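Phosphoribosylaminoimidazole carboxylase (PDB 4JA0) is a bifunctional enzyme of purine biosynthesis that joins AIR carboxylase and SAICAR synthetase activities in one polypeptide. Local coordinates at the interface of chains A and B. Coordinates in Å, arbitrary orientation; residue numbers count along the deposited sequence, not the author numbering. Chains: chain A/B, Phosphoribosylaminoimidazole carboxylase.

The interface of chains A and B. Residues chain A 358-359, 362, 378-379; chain B 363, 366-367.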
loop_
_atom_site.group_PDB
_atom_site.type_symbol
_atom_site.label_atom_id
_atom_site.label_comp_id
_atom_site.label_asym_id
_atom_site.label_seq_id
_atom_site.Cartn_x
_atom_site.Cartn_y
_atom_site.Cartn_z
ATOM N N LEU A 358 -0.821 12.272 -1.881
ATOM C CA LEU A 358 0.516 12.474 -1.310
ATOM C C LEU A 358 1.143 11.162 -0.845
ATOM O O LEU A 358 2.363 11.001 -0.872
ATOM C CB LEU A 358 0.490 13.492 -0.162
ATOM C CG LEU A 358 1.822 13.720 0.575
ATOM C CD1 LEU A 358 2.892 14.156 -0.405
ATOM C CD2 LEU A 358 1.647 14.785 1.610
ATOM N N VAL A 359 0.300 10.226 -0.431
ATOM C CA VAL A 359 0.750 8.896 -0.048
ATOM C C VAL A 359 1.452 8.137 -1.178
ATOM O O VAL A 359 2.382 7.369 -0.920
ATOM C CB VAL A 359 -0.434 8.050 0.388
ATOM C CG1 VAL A 359 0.057 6.748 0.954
ATOM C CG2 VAL A 359 -1.230 8.806 1.385
ATOM N N ILE A 362 4.590 10.993 -2.883
ATOM C CA ILE A 362 5.739 11.479 -2.148
ATOM C C ILE A 362 7.025 10.790 -2.576
ATOM O O ILE A 362 8.107 11.327 -2.380
ATOM C CB ILE A 362 5.574 11.356 -0.631
ATOM C CG1 ILE A 362 6.565 12.317 0.028
ATOM C CG2 ILE A 362 5.780 9.915 -0.185
ATOM C CD1 ILE A 362 6.640 12.206 1.462
ATOM N N ILE A 378 7.080 17.292 4.850
ATOM C CA ILE A 378 5.685 17.039 4.471
ATOM C C ILE A 378 4.659 18.122 4.889
ATOM O O ILE A 378 3.541 18.183 4.344
ATOM C CB ILE A 378 5.289 15.635 4.948
ATOM C CG1 ILE A 378 5.252 14.678 3.770
ATOM C CG2 ILE A 378 3.968 15.610 5.717
ATOM C CD1 ILE A 378 4.773 13.305 4.213
ATOM N N TYR A 379 5.047 18.984 5.828
ATOM C CA TYR A 379 4.195 20.082 6.278
ATOM C C TYR A 379 4.846 21.436 6.014
ATOM O O TYR A 379 6.069 21.572 6.115
ATOM C CB TYR A 379 3.873 19.938 7.770
ATOM C CG TYR A 379 3.370 18.574 8.132
ATOM C CD1 TYR A 379 2.063 18.200 7.834
ATOM C CD2 TYR A 379 4.197 17.647 8.768
ATOM C CE1 TYR A 379 1.587 16.938 8.152
ATOM C CE2 TYR A 379 3.729 16.379 9.094
ATOM C CZ TYR A 379 2.423 16.032 8.778
ATOM O OH TYR A 379 1.938 14.782 9.088
ATOM N N TRP B 363 7.293 6.619 7.329
ATOM C CA TRP B 363 6.376 7.651 7.756
ATOM C C TRP B 363 6.662 8.075 9.187
ATOM O O TRP B 363 6.115 9.061 9.648
ATOM C CB TRP B 363 4.943 7.172 7.568
ATOM C CG TRP B 363 4.648 6.953 6.132
ATOM C CD1 TRP B 363 4.781 5.795 5.448
ATOM C CD2 TRP B 363 4.178 7.930 5.186
ATOM N NE1 TRP B 363 4.420 5.976 4.129
ATOM C CE2 TRP B 363 4.043 7.279 3.947
ATOM C CE3 TRP B 363 3.868 9.293 5.269
ATOM C CZ2 TRP B 363 3.617 7.945 2.795
ATOM C CZ3 TRP B 363 3.439 9.952 4.123
ATOM C CH2 TRP B 363 3.322 9.279 2.906
ATOM N N LEU B 366 9.067 11.113 8.097
ATOM C CA LEU B 366 8.151 12.150 7.620
ATOM C C LEU B 366 7.058 12.259 8.674
ATOM O O LEU B 366 7.059 11.497 9.640
ATOM C CB LEU B 366 7.528 11.713 6.307
ATOM C CG LEU B 366 8.479 11.158 5.256
ATOM C CD1 LEU B 366 7.672 10.316 4.289
ATOM C CD2 LEU B 366 9.191 12.289 4.544
ATOM N N SER B 367 6.122 13.179 8.514
ATOM C CA SER B 367 4.977 13.240 9.444
ATOM C C SER B 367 5.405 13.310 10.908
ATOM O O SER B 367 5.086 12.442 11.723
ATOM C CB SER B 367 3.976 12.087 9.240
ATOM O OG SER B 367 4.551 10.839 9.535
#
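A:Val359 and A:Ile362 present successive turns, where helix 358-361 runs into the 3-10 helix 362-364, to B:Trp363 of the matching 3-10 turn and to B:Leu366 and B:Ser367 in the loop beyond it, while A:Ile378 and A:Tyr379 approach from a separate loop. The patch is part of a two-fold symmetric interface between AIR carboxylase regions, its contacts recurring with the chains exchanged, and illustrates how a large aromatic group set among branched aliphatic ones can contribute to a subunit interface, here probably helping to hold the octamer of the deposited assembly together. B:Trp363 leads with the six-membered part of its indole. CH2 of B:Trp363 lies 3.9 Å from CA of A:Val359, so that the tip of the ring rests against backbone, and the carbonyl oxygen of A:Val359 sits at the ring edge, in plane. CG of B:Trp363 is anti to its own carbonyl carbon (chi1 -64°), and the indole plane stands nearly at right angles to the plane through CA, CB and CG (chi2 92°), which carries the benzo edge across to chain A. CG2 of A:Ile362 meets CH2 of B:Trp363 at 4.0 Å as the two side chains pass in opposite directions. The other branch of A:Ile362 extends away from the backbone N (chi1 -160°) and meets B:Leu366 tip to tip, CD1 to CD1 at 3.6 Å. That leucine methyl also lies over one face of the B:Trp363 ring, offset toward the rim, and so links the indole to the aliphatic contact. The A:Ile378 side chain, poorly ordered, appears to cross those of B:Trp363 and B:Leu366 at about a right angle, its CD1 nearest CZ3 of the indole and CB of the leucine. Farther along, the A:Tyr379 ring edge lies against the backbone of B:Ser367, CE2 standing 3.4 Å from CA. The serine hydroxyl turns back within its own chain: OG of B:Ser367 donates to O of B:Leu366 at 2.6 Å, from above the carbonyl plane, while CB of B:Ser367 packs 3.4 Å from the phenolic OH of A:Tyr379.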